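Local atomic coordinates of CMP/dCMP-type deaminase domain-containing protein (Aspergillus oryzae RIB40, PDB entry 7DRY), a protein that probably acts as the zinc-dependent Rib2 deaminase of riboflavin biosynthesis, removing an amino group from a pyrimidine intermediate of the pathway. Residues Gln64-Asn69 and Leu93-Thr98; Ser68-Val73 and Asp79-Val84; Met99-Lys104 and Gln114-Thr119; Gly133-Gly138 and Gly142-Cys147. All coordinates share one frame; numbering follows the deposited sequence. Where two conformers were deposited one is given.

Contact 1 (Gln64-Asn69 and Leu93-Thr98); sequences QCCLSN and LVMYVT
The terminal methyl of Met95 meets two neighbouring side chains of the helix, Cys66 and Leu67. CE lies to the side of the Cys66 CB-SG bond, 4.0 Å from SG, and 4.3 Å from the branch carbon CG of Leu67. All three residues are buried and no hydrogen bond crosses between the segments; the contact is apolar and small, resting almost entirely on one long side chain. Met95 spans the gap because CG and SD continue in a straight run away from the strand (chi1 -174°, chi2 -178°), and a bend at the last torsion, chi3 -81°, then turns CE to the helix. CB of Cys66 points to the strand, and SG, anti to the backbone N, offers its flank to CE, while Leu67 brings its branch point in from beside it. The backbones remain well apart, with 9.4 Å between the CA atoms of Cys66 and Met95. This is helix-on-sheet packing in the α/β/α sandwich of the cytidine deaminase fold: helix 62-73 covers one face of the mixed sheet, and 91-97 is its middle strand. Further out, Leu32 of strand 29-36 touches both Cys66 and Met95, and Ile127 and Ile130 of strand 127-132 also touch Met95. Arg115 of helix 112-117 packs on Leu67. Backbone bonds to Lys129 and Tyr131 fix Met95 in the sheet, and Glu63, a zinc-binding residue of this protein that does not ligate the metal here, has its side chain about 4 Å from that of Met95.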
loop_
_atom_site.group_PDB
_atom_site.type_symbol
_atom_site.label_atom_id
_atom_site.label_comp_id
_atom_site.label_asym_id
_atom_site.label_seq_id
_atom_site.Cartn_x
_atom_site.Cartn_y
_atom_site.Cartn_z
ATOM N N GLN A 64 0.842 -5.432 -3.422
ATOM C CA GLN A 64 0.761 -6.614 -4.271
ATOM C C GLN A 64 0.141 -7.783 -3.517
ATOM O O GLN A 64 -0.799 -8.424 -4.001
ATOM C CB GLN A 64 2.179 -6.959 -4.735
ATOM C CG GLN A 64 2.333 -8.202 -5.592
ATOM C CD GLN A 64 3.778 -8.411 -6.018
ATOM O OE1 GLN A 64 4.695 -7.763 -5.507
ATOM N NE2 GLN A 64 3.984 -9.312 -6.968
ATOM N N CYS A 65 0.648 -8.069 -2.318
ATOM C CA CYS A 65 0.114 -9.184 -1.542
ATOM C C CYS A 65 -1.328 -8.926 -1.125
ATOM O O CYS A 65 -2.149 -9.849 -1.104
ATOM C CB CYS A 65 0.988 -9.394 -0.313
ATOM S SG CYS A 65 2.563 -10.198 -0.768
ATOM N N CYS A 66 -1.652 -7.685 -0.766
ATOM C CA CYS A 66 -3.020 -7.351 -0.382
ATOM C C CYS A 66 -3.997 -7.687 -1.506
ATOM O O CYS A 66 -5.046 -8.315 -1.282
ATOM C CB CYS A 66 -3.063 -5.861 -0.043
ATOM S SG CYS A 66 -4.668 -5.241 0.510
ATOM N N LEU A 67 -3.657 -7.284 -2.730
ATOM C CA LEU A 67 -4.525 -7.559 -3.872
ATOM C C LEU A 67 -4.508 -9.035 -4.239
ATOM O O LEU A 67 -5.553 -9.607 -4.582
ATOM C CB LEU A 67 -4.084 -6.707 -5.065
ATOM C CG LEU A 67 -4.321 -5.203 -4.889
ATOM C CD1 LEU A 67 -3.629 -4.397 -5.982
ATOM C CD2 LEU A 67 -5.799 -4.879 -4.855
ATOM N N SER A 68 -3.336 -9.670 -4.173
ATOM C CA SER A 68 -3.247 -11.073 -4.550
ATOM C C SER A 68 -3.979 -11.966 -3.556
ATOM O O SER A 68 -4.550 -12.990 -3.950
ATOM C CB SER A 68 -1.780 -11.472 -4.634
ATOM O OG SER A 68 -1.174 -10.889 -5.773
ATOM N N ASN A 69 -3.969 -11.612 -2.267
ATOM C CA ASN A 69 -4.738 -12.372 -1.290
ATOM C C ASN A 69 -6.214 -12.363 -1.660
ATOM O O ASN A 69 -6.885 -13.404 -1.636
ATOM C CB ASN A 69 -4.561 -11.756 0.097
ATOM C CG ASN A 69 -3.210 -12.043 0.706
ATOM O OD1 ASN A 69 -2.536 -13.000 0.347
ATOM N ND2 ASN A 69 -2.822 -11.214 1.664
ATOM N N LEU A 93 -13.304 2.302 -2.363
ATOM C CA LEU A 93 -12.196 1.508 -1.856
ATOM C C LEU A 93 -11.023 2.438 -1.591
ATOM O O LEU A 93 -10.663 3.263 -2.443
ATOM C CB LEU A 93 -11.785 0.454 -2.879
ATOM C CG LEU A 93 -12.761 -0.703 -3.066
ATOM C CD1 LEU A 93 -12.300 -1.563 -4.236
ATOM C CD2 LEU A 93 -12.835 -1.541 -1.789
ATOM N N VAL A 94 -10.452 2.318 -0.403
ATOM C CA VAL A 94 -9.313 3.115 0.026
ATOM C C VAL A 94 -8.253 2.142 0.513
ATOM O O VAL A 94 -8.568 1.198 1.244
ATOM C CB VAL A 94 -9.733 4.059 1.167
ATOM C CG1 VAL A 94 -8.534 4.735 1.778
ATOM C CG2 VAL A 94 -10.762 5.071 0.664
ATOM N N MET A 95 -7.005 2.359 0.112
ATOM C CA MET A 95 -5.897 1.549 0.598
ATOM C C MET A 95 -4.993 2.373 1.501
ATOM O O MET A 95 -4.545 3.461 1.121
ATOM C CB MET A 95 -5.093 0.939 -0.550
ATOM C CG MET A 95 -4.030 -0.033 -0.040
ATOM S SD MET A 95 -3.008 -0.764 -1.330
ATOM C CE MET A 95 -4.101 -2.072 -1.899
ATOM N N TYR A 96 -4.756 1.860 2.706
ATOM C CA TYR A 96 -3.729 2.378 3.596
ATOM C C TYR A 96 -2.469 1.545 3.416
ATOM O O TYR A 96 -2.532 0.321 3.262
ATOM C CB TYR A 96 -4.187 2.270 5.050
ATOM C CG TYR A 96 -5.316 3.201 5.404
ATOM C CD1 TYR A 96 -6.653 2.815 5.234
ATOM C CD2 TYR A 96 -5.059 4.468 5.921
ATOM C CE1 TYR A 96 -7.693 3.681 5.559
ATOM C CE2 TYR A 96 -6.092 5.340 6.241
ATOM C CZ TYR A 96 -7.404 4.940 6.071
ATOM O OH TYR A 96 -8.420 5.795 6.395
ATOM N N VAL A 97 -1.320 2.209 3.411
ATOM C CA VAL A 97 -0.048 1.512 3.257
ATOM C C VAL A 97 1.014 2.351 3.951
ATOM O O VAL A 97 0.943 3.579 3.920
ATOM C CB VAL A 97 0.240 1.254 1.759
ATOM C CG1 VAL A 97 0.217 2.539 0.968
ATOM C CG2 VAL A 97 1.542 0.521 1.556
ATOM N N THR A 98 1.971 1.701 4.625
ATOM C CA THR A 98 2.880 2.504 5.445
ATOM C C THR A 98 3.728 3.433 4.583
ATOM O O THR A 98 3.945 4.590 4.951
ATOM C CB THR A 98 3.747 1.651 6.378
ATOM O OG1 THR A 98 4.524 0.718 5.620
ATOM C CG2 THR A 98 2.891 0.915 7.404
#

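Contact 2 (Ser68-Val73 and Asp79-Val84); sequences SNYAAV and DRVWEV
Val81 CG2 is set against the helix at Ala71, 3.8 Å from the methyl Ala71 CB. The same methyl of Val81 also meets the edge of the Tyr70 ring, 3.9 Å from Tyr70 CD2, and the two side chains run roughly perpendicular. The backbones also come together, the CA atoms of Ala71 and Val81 lying 5.1 Å apart. Val84 extends the apolar patch along the ring: its CG2 lies 3.7 Å from Tyr70 CE2, the valine and the tyrosine running past one another in opposite directions. With chi1 at -167° the ring is carried away from the helix and across to both valines. At the polar rim Tyr70 OH stands 3.2 Å from Val84 O, which lies in the ring plane at its edge; whether this hydrogen bond forms is unsettled, since the proton has another acceptor within reach. Beyond, Arg80 grips Glu83 side-on through NE and NH2, with NE 3.0 Å from Glu83 OE2. His74 stacks on Tyr70, and Val48 and Ser49 of strand 46-52 touch the tyrosine. The contact lies in the second half of the β-α-β crossover from strand 46-52 through helix 62-73 to strand 91-97, where the chain after the helix folds back on its last turn.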
loop_
_atom_site.group_PDB
_atom_site.type_symbol
_atom_site.label_atom_id
_atom_site.label_comp_id
_atom_site.label_asym_id
_atom_site.label_seq_id
_atom_site.Cartn_x
_atom_site.Cartn_y
_atom_site.Cartn_z
ATOM N N SER A 68 -3.336 -9.670 -4.173
ATOM C CA SER A 68 -3.247 -11.073 -4.550
ATOM C C SER A 68 -3.979 -11.966 -3.556
ATOM O O SER A 68 -4.550 -12.990 -3.950
ATOM C CB SER A 68 -1.780 -11.472 -4.634
ATOM O OG SER A 68 -1.174 -10.889 -5.773
ATOM N N ASN A 69 -3.969 -11.612 -2.267
ATOM C CA ASN A 69 -4.738 -12.372 -1.290
ATOM C C ASN A 69 -6.214 -12.363 -1.660
ATOM O O ASN A 69 -6.885 -13.404 -1.636
ATOM C CB ASN A 69 -4.561 -11.756 0.097
ATOM C CG ASN A 69 -3.210 -12.043 0.706
ATOM O OD1 ASN A 69 -2.536 -13.000 0.347
ATOM N ND2 ASN A 69 -2.822 -11.214 1.664
ATOM N N TYR A 70 -6.739 -11.184 -2.020
ATOM C CA TYR A 70 -8.136 -11.084 -2.414
ATOM C C TYR A 70 -8.404 -11.903 -3.672
ATOM O O TYR A 70 -9.406 -12.624 -3.752
ATOM C CB TYR A 70 -8.510 -9.617 -2.619
ATOM C CG TYR A 70 -10.004 -9.393 -2.718
ATOM C CD1 TYR A 70 -10.777 -9.155 -1.586
ATOM C CD2 TYR A 70 -10.655 -9.428 -3.948
ATOM C CE1 TYR A 70 -12.133 -8.951 -1.676
ATOM C CE2 TYR A 70 -12.015 -9.219 -4.038
ATOM C CZ TYR A 70 -12.746 -8.981 -2.897
ATOM O OH TYR A 70 -14.111 -8.783 -2.995
ATOM N N ALA A 71 -7.509 -11.812 -4.660
ATOM C CA ALA A 71 -7.652 -12.606 -5.877
ATOM C C ALA A 71 -7.698 -14.104 -5.580
ATOM O O ALA A 71 -8.527 -14.825 -6.149
ATOM C CB ALA A 71 -6.511 -12.281 -6.846
ATOM N N ALA A 72 -6.816 -14.589 -4.695
ATOM C CA ALA A 72 -6.805 -16.015 -4.379
ATOM C C ALA A 72 -8.107 -16.445 -3.719
ATOM O O ALA A 72 -8.662 -17.500 -4.046
ATOM C CB ALA A 72 -5.616 -16.345 -3.471
ATOM N N VAL A 73 -8.602 -15.653 -2.774
ATOM C CA VAL A 73 -9.857 -15.994 -2.112
ATOM C C VAL A 73 -11.011 -16.039 -3.107
ATOM O O VAL A 73 -11.939 -16.842 -2.961
ATOM C CB VAL A 73 -10.088 -15.011 -0.946
ATOM C CG1 VAL A 73 -11.507 -15.050 -0.448
ATOM C CG2 VAL A 73 -9.103 -15.329 0.188
ATOM N N ASP A 79 -3.685 -10.627 -11.685
ATOM C CA ASP A 79 -3.848 -9.546 -12.652
ATOM C C ASP A 79 -5.307 -9.291 -13.015
ATOM O O ASP A 79 -5.601 -8.257 -13.625
ATOM C CB ASP A 79 -2.933 -9.698 -13.889
ATOM C CG ASP A 79 -3.276 -10.902 -14.770
ATOM O OD1 ASP A 79 -4.301 -11.576 -14.548
ATOM O OD2 ASP A 79 -2.500 -11.164 -15.720
ATOM N N ARG A 80 -6.220 -10.189 -12.630
ATOM C CA ARG A 80 -7.649 -10.031 -12.878
ATOM C C ARG A 80 -8.427 -9.692 -11.608
ATOM O O ARG A 80 -9.657 -9.816 -11.587
ATOM C CB ARG A 80 -8.224 -11.286 -13.536
ATOM C CG ARG A 80 -7.845 -11.450 -15.007
ATOM C CD ARG A 80 -8.303 -12.795 -15.578
ATOM N NE ARG A 80 -9.685 -13.096 -15.222
ATOM C CZ ARG A 80 -10.167 -14.323 -15.050
ATOM N NH1 ARG A 80 -9.380 -15.381 -15.208
ATOM N NH2 ARG A 80 -11.439 -14.492 -14.718
ATOM N N VAL A 81 -7.737 -9.263 -10.546
ATOM C CA VAL A 81 -8.432 -8.940 -9.303
ATOM C C VAL A 81 -9.411 -7.792 -9.503
ATOM O O VAL A 81 -10.407 -7.692 -8.778
ATOM C CB VAL A 81 -7.424 -8.654 -8.164
ATOM C CG1 VAL A 81 -6.795 -7.277 -8.309
ATOM C CG2 VAL A 81 -8.095 -8.811 -6.790
ATOM N N TRP A 82 -9.166 -6.935 -10.498
ATOM C CA TRP A 82 -10.107 -5.863 -10.792
ATOM C C TRP A 82 -11.520 -6.388 -11.008
ATOM O O TRP A 82 -12.494 -5.697 -10.691
ATOM C CB TRP A 82 -9.633 -5.081 -12.020
ATOM C CG TRP A 82 -9.796 -5.774 -13.369
ATOM C CD1 TRP A 82 -8.862 -6.529 -14.039
ATOM C CD2 TRP A 82 -10.950 -5.730 -14.218
ATOM N NE1 TRP A 82 -9.378 -6.961 -15.247
ATOM C CE2 TRP A 82 -10.657 -6.485 -15.374
ATOM C CE3 TRP A 82 -12.209 -5.129 -14.108
ATOM C CZ2 TRP A 82 -11.578 -6.656 -16.406
ATOM C CZ3 TRP A 82 -13.118 -5.300 -15.132
ATOM C CH2 TRP A 82 -12.798 -6.057 -16.264
ATOM N N GLU A 83 -11.660 -7.607 -11.543
ATOM C CA GLU A 83 -12.979 -8.132 -11.876
ATOM C C GLU A 83 -13.802 -8.470 -10.642
ATOM O O GLU A 83 -15.030 -8.585 -10.746
ATOM C CB GLU A 83 -12.845 -9.416 -12.697
ATOM C CG GLU A 83 -12.095 -9.275 -14.005
ATOM C CD GLU A 83 -11.936 -10.607 -14.729
ATOM O OE1 GLU A 83 -12.449 -11.632 -14.233
ATOM O OE2 GLU A 83 -11.272 -10.623 -15.782
ATOM N N VAL A 84 -13.162 -8.646 -9.490
ATOM C CA VAL A 84 -13.825 -9.166 -8.299
ATOM C C VAL A 84 -13.819 -8.202 -7.122
ATOM O O VAL A 84 -14.538 -8.452 -6.142
ATOM C CB VAL A 84 -13.264 -10.536 -7.864
ATOM C CG1 VAL A 84 -13.543 -11.593 -8.934
ATOM C CG2 VAL A 84 -11.780 -10.432 -7.570
#

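Contact 3 (Met99-Lys104 and Gln114-Thr119); sequences MEPCGK and QRIIRT. With ZN (zinc ion), chain B.
Gln114 starts in the first turn of its helix and reaches over to the loop at Gly103. Its CB is directed alongside the loop, neither to it nor from it, CG lies beside the backbone N, and a bend at chi2 (87°) swings the amide to the loop. There CD comes within 4.2 Å of Gly103 O, while OE1 lies 4.1 Å from Gly103 CA. The tip, NE2, donates to Gly103 O over 3.4 Å, a long and weak bond although nearly straight at 171°. The loop and helix belong to the PC-x(n)-C zinc motif of the cytidine deaminase superfamily, with nine residues between the cysteines here: Cys102 SG binds the zinc ion at 2.2 Å, and His61 and Cys112 supply the other two protein ligands. Water 1 completes the coordination at 2.5 Å. Cys102 reaches the metal with SG placed between its backbone N and carbonyl carbon (chi1 63°), and a backbone bond to Val113 ties the cysteine to the start of the helix. On the buried side, Pro101 CB touches the tip methyl CD1 of Ile116 at 4.0 Å. Both side chains also pack on Ile130 of strand 127-132, and Pro101 in addition lies against Glu63. At the end of the helix, Ile116 O accepts from both N and OG1 of Thr119, with OG1 2.7 Å away and lying in the carbonyl plane.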
loop_
_atom_site.group_PDB
_atom_site.type_symbol
_atom_site.label_atom_id
_atom_site.label_comp_id
_atom_site.label_asym_id
_atom_site.label_seq_id
_atom_site.Cartn_x
_atom_site.Cartn_y
_atom_site.Cartn_z
ATOM N N MET A 99 4.200 2.959 3.429
ATOM C CA MET A 99 5.045 3.759 2.551
ATOM C C MET A 99 4.339 4.032 1.227
ATOM O O MET A 99 3.431 3.302 0.825
ATOM C CB MET A 99 6.380 3.045 2.300
ATOM C CG MET A 99 7.172 2.756 3.580
ATOM S SD MET A 99 8.822 2.122 3.282
ATOM C CE MET A 99 9.677 3.600 2.713
ATOM N N GLU A 100 4.762 5.110 0.563
ATOM C CA GLU A 100 4.209 5.494 -0.729
ATOM C C GLU A 100 4.275 4.310 -1.698
ATOM O O GLU A 100 5.319 3.657 -1.792
ATOM C CB GLU A 100 5.052 6.642 -1.296
ATOM C CG GLU A 100 4.681 7.070 -2.702
ATOM C CD GLU A 100 5.700 8.024 -3.293
ATOM O OE1 GLU A 100 6.688 8.339 -2.603
ATOM O OE2 GLU A 100 5.525 8.451 -4.452
ATOM N N PRO A 101 3.196 4.005 -2.421
ATOM C CA PRO A 101 3.269 2.916 -3.411
ATOM C C PRO A 101 4.300 3.197 -4.494
ATOM O O PRO A 101 4.408 4.314 -5.007
ATOM C CB PRO A 101 1.849 2.862 -3.994
ATOM C CG PRO A 101 1.183 4.131 -3.553
ATOM C CD PRO A 101 1.835 4.545 -2.279
ATOM N N CYS A 102 5.054 2.164 -4.851
ATOM C CA CYS A 102 6.141 2.345 -5.797
ATOM C C CYS A 102 5.625 2.513 -7.223
ATOM O O CYS A 102 4.602 1.940 -7.623
ATOM C CB CYS A 102 7.141 1.187 -5.728
ATOM S SG CYS A 102 6.500 -0.476 -6.184
ATOM N N GLY A 103 6.358 3.313 -7.989
ATOM C CA GLY A 103 6.059 3.487 -9.396
ATOM C C GLY A 103 7.129 2.902 -10.290
ATOM O O GLY A 103 6.999 2.899 -11.519
ATOM N N LYS A 104 8.197 2.407 -9.668
ATOM C CA LYS A 104 9.323 1.783 -10.341
ATOM C C LYS A 104 9.894 0.757 -9.376
ATOM O O LYS A 104 9.898 0.980 -8.162
ATOM C CB LYS A 104 10.392 2.827 -10.688
ATOM C CG LYS A 104 11.560 2.285 -11.489
ATOM C CD LYS A 104 12.176 3.362 -12.372
ATOM C CE LYS A 104 13.581 2.979 -12.810
ATOM N NZ LYS A 104 14.617 3.612 -11.948
ATOM N N GLN A 114 0.915 0.749 -10.587
ATOM C CA GLN A 114 0.273 0.175 -11.763
ATOM C C GLN A 114 -0.724 -0.912 -11.378
ATOM O O GLN A 114 -1.788 -1.027 -11.999
ATOM C CB GLN A 114 1.341 -0.349 -12.722
ATOM C CG GLN A 114 2.136 0.753 -13.455
ATOM C CD GLN A 114 3.353 1.256 -12.678
ATOM O OE1 GLN A 114 3.371 1.253 -11.450
ATOM N NE2 GLN A 114 4.380 1.696 -13.404
ATOM N N ARG A 115 -0.400 -1.721 -10.358
ATOM C CA ARG A 115 -1.365 -2.693 -9.839
ATOM C C ARG A 115 -2.609 -1.996 -9.300
ATOM O O ARG A 115 -3.730 -2.495 -9.459
ATOM C CB ARG A 115 -0.744 -3.551 -8.731
ATOM C CG ARG A 115 0.413 -4.414 -9.168
ATOM C CD ARG A 115 0.933 -5.246 -7.982
ATOM N NE ARG A 115 2.261 -5.728 -8.304
ATOM C CZ ARG A 115 2.512 -6.821 -9.017
ATOM N NH1 ARG A 115 3.764 -7.146 -9.302
ATOM N NH2 ARG A 115 1.519 -7.599 -9.420
ATOM N N ILE A 116 -2.427 -0.838 -8.660
ATOM C CA ILE A 116 -3.556 -0.082 -8.124
ATOM C C ILE A 116 -4.385 0.523 -9.256
ATOM O O ILE A 116 -5.620 0.438 -9.261
ATOM C CB ILE A 116 -3.043 0.991 -7.150
ATOM C CG1 ILE A 116 -2.507 0.346 -5.874
ATOM C CG2 ILE A 116 -4.136 2.022 -6.846
ATOM C CD1 ILE A 116 -1.600 1.275 -5.087
ATOM N N ILE A 117 -3.719 1.139 -10.237
ATOM C CA ILE A 117 -4.429 1.796 -11.331
ATOM C C ILE A 117 -5.272 0.799 -12.116
ATOM O O ILE A 117 -6.382 1.116 -12.562
ATOM C CB ILE A 117 -3.436 2.546 -12.239
ATOM C CG1 ILE A 117 -2.890 3.774 -11.508
ATOM C CG2 ILE A 117 -4.090 2.929 -13.574
ATOM C CD1 ILE A 117 -1.713 4.406 -12.211
ATOM N N ARG A 118 -4.768 -0.416 -12.304
ATOM C CA ARG A 118 -5.518 -1.358 -13.121
ATOM C C ARG A 118 -6.727 -1.956 -12.411
ATOM O O ARG A 118 -7.492 -2.685 -13.048
ATOM C CB ARG A 118 -4.604 -2.435 -13.699
ATOM C CG ARG A 118 -4.164 -3.444 -12.715
ATOM C CD ARG A 118 -3.300 -4.511 -13.378
ATOM N NE ARG A 118 -2.800 -5.417 -12.352
ATOM C CZ ARG A 118 -1.870 -6.343 -12.541
ATOM N NH1 ARG A 118 -1.499 -7.100 -11.516
ATOM N NH2 ARG A 118 -1.314 -6.514 -13.740
ATOM N N THR A 119 -6.954 -1.647 -11.127
ATOM C CA THR A 119 -8.222 -2.047 -10.523
ATOM C C THR A 119 -9.401 -1.269 -11.091
ATOM O O THR A 119 -10.546 -1.712 -10.946
ATOM C CB THR A 119 -8.203 -1.914 -8.993
ATOM O OG1 THR A 119 -8.050 -0.540 -8.611
ATOM C CG2 THR A 119 -7.068 -2.742 -8.401
HETATM ZN ZN ZN B . 5.610 -1.527 -4.444
HETATM O O HOH W 1 6.154 -0.071 -2.449
#

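Contact 4 (Gly133-Gly138 and Gly142-Cys147); sequences GVKEPG and GGSEGC
Glu136 OE1 accepts from Gly143 N across the contact at 3.3 Å, a weak bond with an N-H...O angle of 158°. The two segments form the connection from strand 127-132 to helix 145-152, a β-α link of the deaminase fold that passes close to the zinc site. Glu136 reaches the glycine because its chain folds back at chi2 (-63°), bringing the carboxylate round to the opposing backbone, where OE1 also lies 3.8 Å from Gly142 CA. Beside it the Pro137 ring lies along the two glycines: CG is 3.6 Å from Gly142 CA, and CD is 3.4 Å from Gly143 O. Both glycines have positive phi, and at Gly143 the backbone angles leave no place for a CB beside the carbonyl O of Gly142. Pro137 is buried and also touches Glu100; its side chain is about 7 Å from the zinc ion, so this packing borders the metal site without entering it. Glu100 OE2 in turn accepts from Cys147 N in the first turn of the helix, tying that turn to the loop that carries the zinc ligand Cys102. Before Glu136 the chain makes an inverse gamma turn centred on Lys135, closed by a weak bond from Glu136 N to Val134 O. The lysine side chain then runs extended past the start of the helix, near Trp157 of strand 156-159. Close to its tip, Lys135 CE rests over Ser144 OG at 4.0 Å and Cys147 SG at 4.1 Å, both on the same side of it.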
loop_
_atom_site.group_PDB
_atom_site.type_symbol
_atom_site.label_atom_id
_atom_site.label_comp_id
_atom_site.label_asym_id
_atom_site.label_seq_id
_atom_site.Cartn_x
_atom_site.Cartn_y
_atom_site.Cartn_z
ATOM N N GLY A 133 2.136 6.879 5.088
ATOM C CA GLY A 133 2.756 7.566 6.209
ATOM C C GLY A 133 4.109 8.198 5.950
ATOM O O GLY A 133 4.569 9.037 6.736
ATOM N N VAL A 134 4.756 7.818 4.848
ATOM C CA VAL A 134 6.051 8.370 4.456
ATOM C C VAL A 134 6.057 8.531 2.942
ATOM O O VAL A 134 5.718 7.592 2.215
ATOM C CB VAL A 134 7.229 7.473 4.895
ATOM C CG1 VAL A 134 8.549 8.014 4.350
ATOM C CG2 VAL A 134 7.295 7.354 6.408
ATOM N N LYS A 135 6.455 9.712 2.466
ATOM C CA LYS A 135 6.496 9.993 1.032
ATOM C C LYS A 135 7.804 9.493 0.415
ATOM O O LYS A 135 8.558 10.221 -0.222
ATOM C CB LYS A 135 6.250 11.472 0.759
ATOM C CG LYS A 135 5.627 11.717 -0.613
ATOM C CD LYS A 135 5.363 13.189 -0.885
ATOM C CE LYS A 135 4.787 13.375 -2.280
ATOM N NZ LYS A 135 4.620 14.810 -2.645
ATOM N N GLU A 136 8.055 8.203 0.624
ATOM C CA GLU A 136 9.154 7.479 0.012
ATOM C C GLU A 136 8.625 6.080 -0.269
ATOM O O GLU A 136 7.871 5.524 0.545
ATOM C CB GLU A 136 10.385 7.377 0.926
ATOM C CG GLU A 136 11.034 8.711 1.268
ATOM C CD GLU A 136 11.576 9.435 0.051
ATOM O OE1 GLU A 136 11.939 8.766 -0.941
ATOM O OE2 GLU A 136 11.641 10.681 0.088
ATOM N N PRO A 137 8.980 5.499 -1.409
ATOM C CA PRO A 137 8.485 4.164 -1.746
ATOM C C PRO A 137 9.254 3.083 -1.002
ATOM O O PRO A 137 10.353 3.296 -0.494
ATOM C CB PRO A 137 8.755 4.067 -3.250
ATOM C CG PRO A 137 9.969 4.937 -3.451
ATOM C CD PRO A 137 9.803 6.082 -2.487
ATOM N N GLY A 138 8.655 1.897 -0.966
ATOM C CA GLY A 138 9.297 0.738 -0.380
ATOM C C GLY A 138 10.266 0.084 -1.337
ATOM O O GLY A 138 10.161 -1.111 -1.624
ATOM N N GLY A 142 13.576 5.262 -4.420
ATOM C CA GLY A 142 13.167 6.512 -3.806
ATOM C C GLY A 142 12.354 7.373 -4.759
ATOM O O GLY A 142 12.035 6.992 -5.883
ATOM N N GLY A 143 12.006 8.560 -4.281
ATOM C CA GLY A 143 11.345 9.548 -5.109
ATOM C C GLY A 143 9.839 9.591 -4.938
ATOM O O GLY A 143 9.259 9.068 -3.984
ATOM N N SER A 144 9.195 10.240 -5.912
ATOM C CA SER A 144 7.770 10.537 -5.856
ATOM C C SER A 144 7.023 10.082 -7.104
ATOM O O SER A 144 5.876 10.501 -7.311
ATOM C CB SER A 144 7.560 12.044 -5.650
ATOM O OG SER A 144 6.208 12.414 -5.853
ATOM N N GLU A 145 7.638 9.241 -7.940
ATOM C CA GLU A 145 7.020 8.879 -9.210
ATOM C C GLU A 145 5.680 8.173 -8.999
ATOM O O GLU A 145 4.757 8.345 -9.803
ATOM C CB GLU A 145 7.987 8.022 -10.028
ATOM C CG GLU A 145 7.497 7.681 -11.419
ATOM C CD GLU A 145 8.377 6.670 -12.134
ATOM O OE1 GLU A 145 8.034 6.294 -13.275
ATOM O OE2 GLU A 145 9.407 6.251 -11.560
ATOM N N GLY A 146 5.545 7.402 -7.919
ATOM C CA GLY A 146 4.273 6.747 -7.650
ATOM C C GLY A 146 3.138 7.741 -7.492
ATOM O O GLY A 146 2.067 7.586 -8.085
ATOM N N CYS A 147 3.373 8.791 -6.708
ATOM C CA CYS A 147 2.352 9.805 -6.476
ATOM C C CYS A 147 1.970 10.510 -7.773
ATOM O O CYS A 147 0.786 10.771 -8.025
ATOM C CB CYS A 147 2.889 10.807 -5.458
ATOM S SG CYS A 147 2.776 10.190 -3.783
#

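How the contacts relate
Along the chain, contacts 1 and 2 start from the same helix, 62-73, and share Ser68 and Asn69; contact 3 follows and contact 4 comes last. Contacts 1 and 2 have centres about 11 Å apart, contacts 1 and 3 about 10 Å, and contacts 3 and 4 again about 10 Å. Contacts 2 and 4 lie on opposite sides of the chain's centre, about 25 Å between centres. Strand 91-97 of contact 1 leads directly into the zinc loop of contact 3, where Glu100 joins contact 4 through probable hydrogen bonds to Val134 and Cys147. The sheet core, metal loop and next β-α connection thus form one continuous structure, with contact 2 at its periphery.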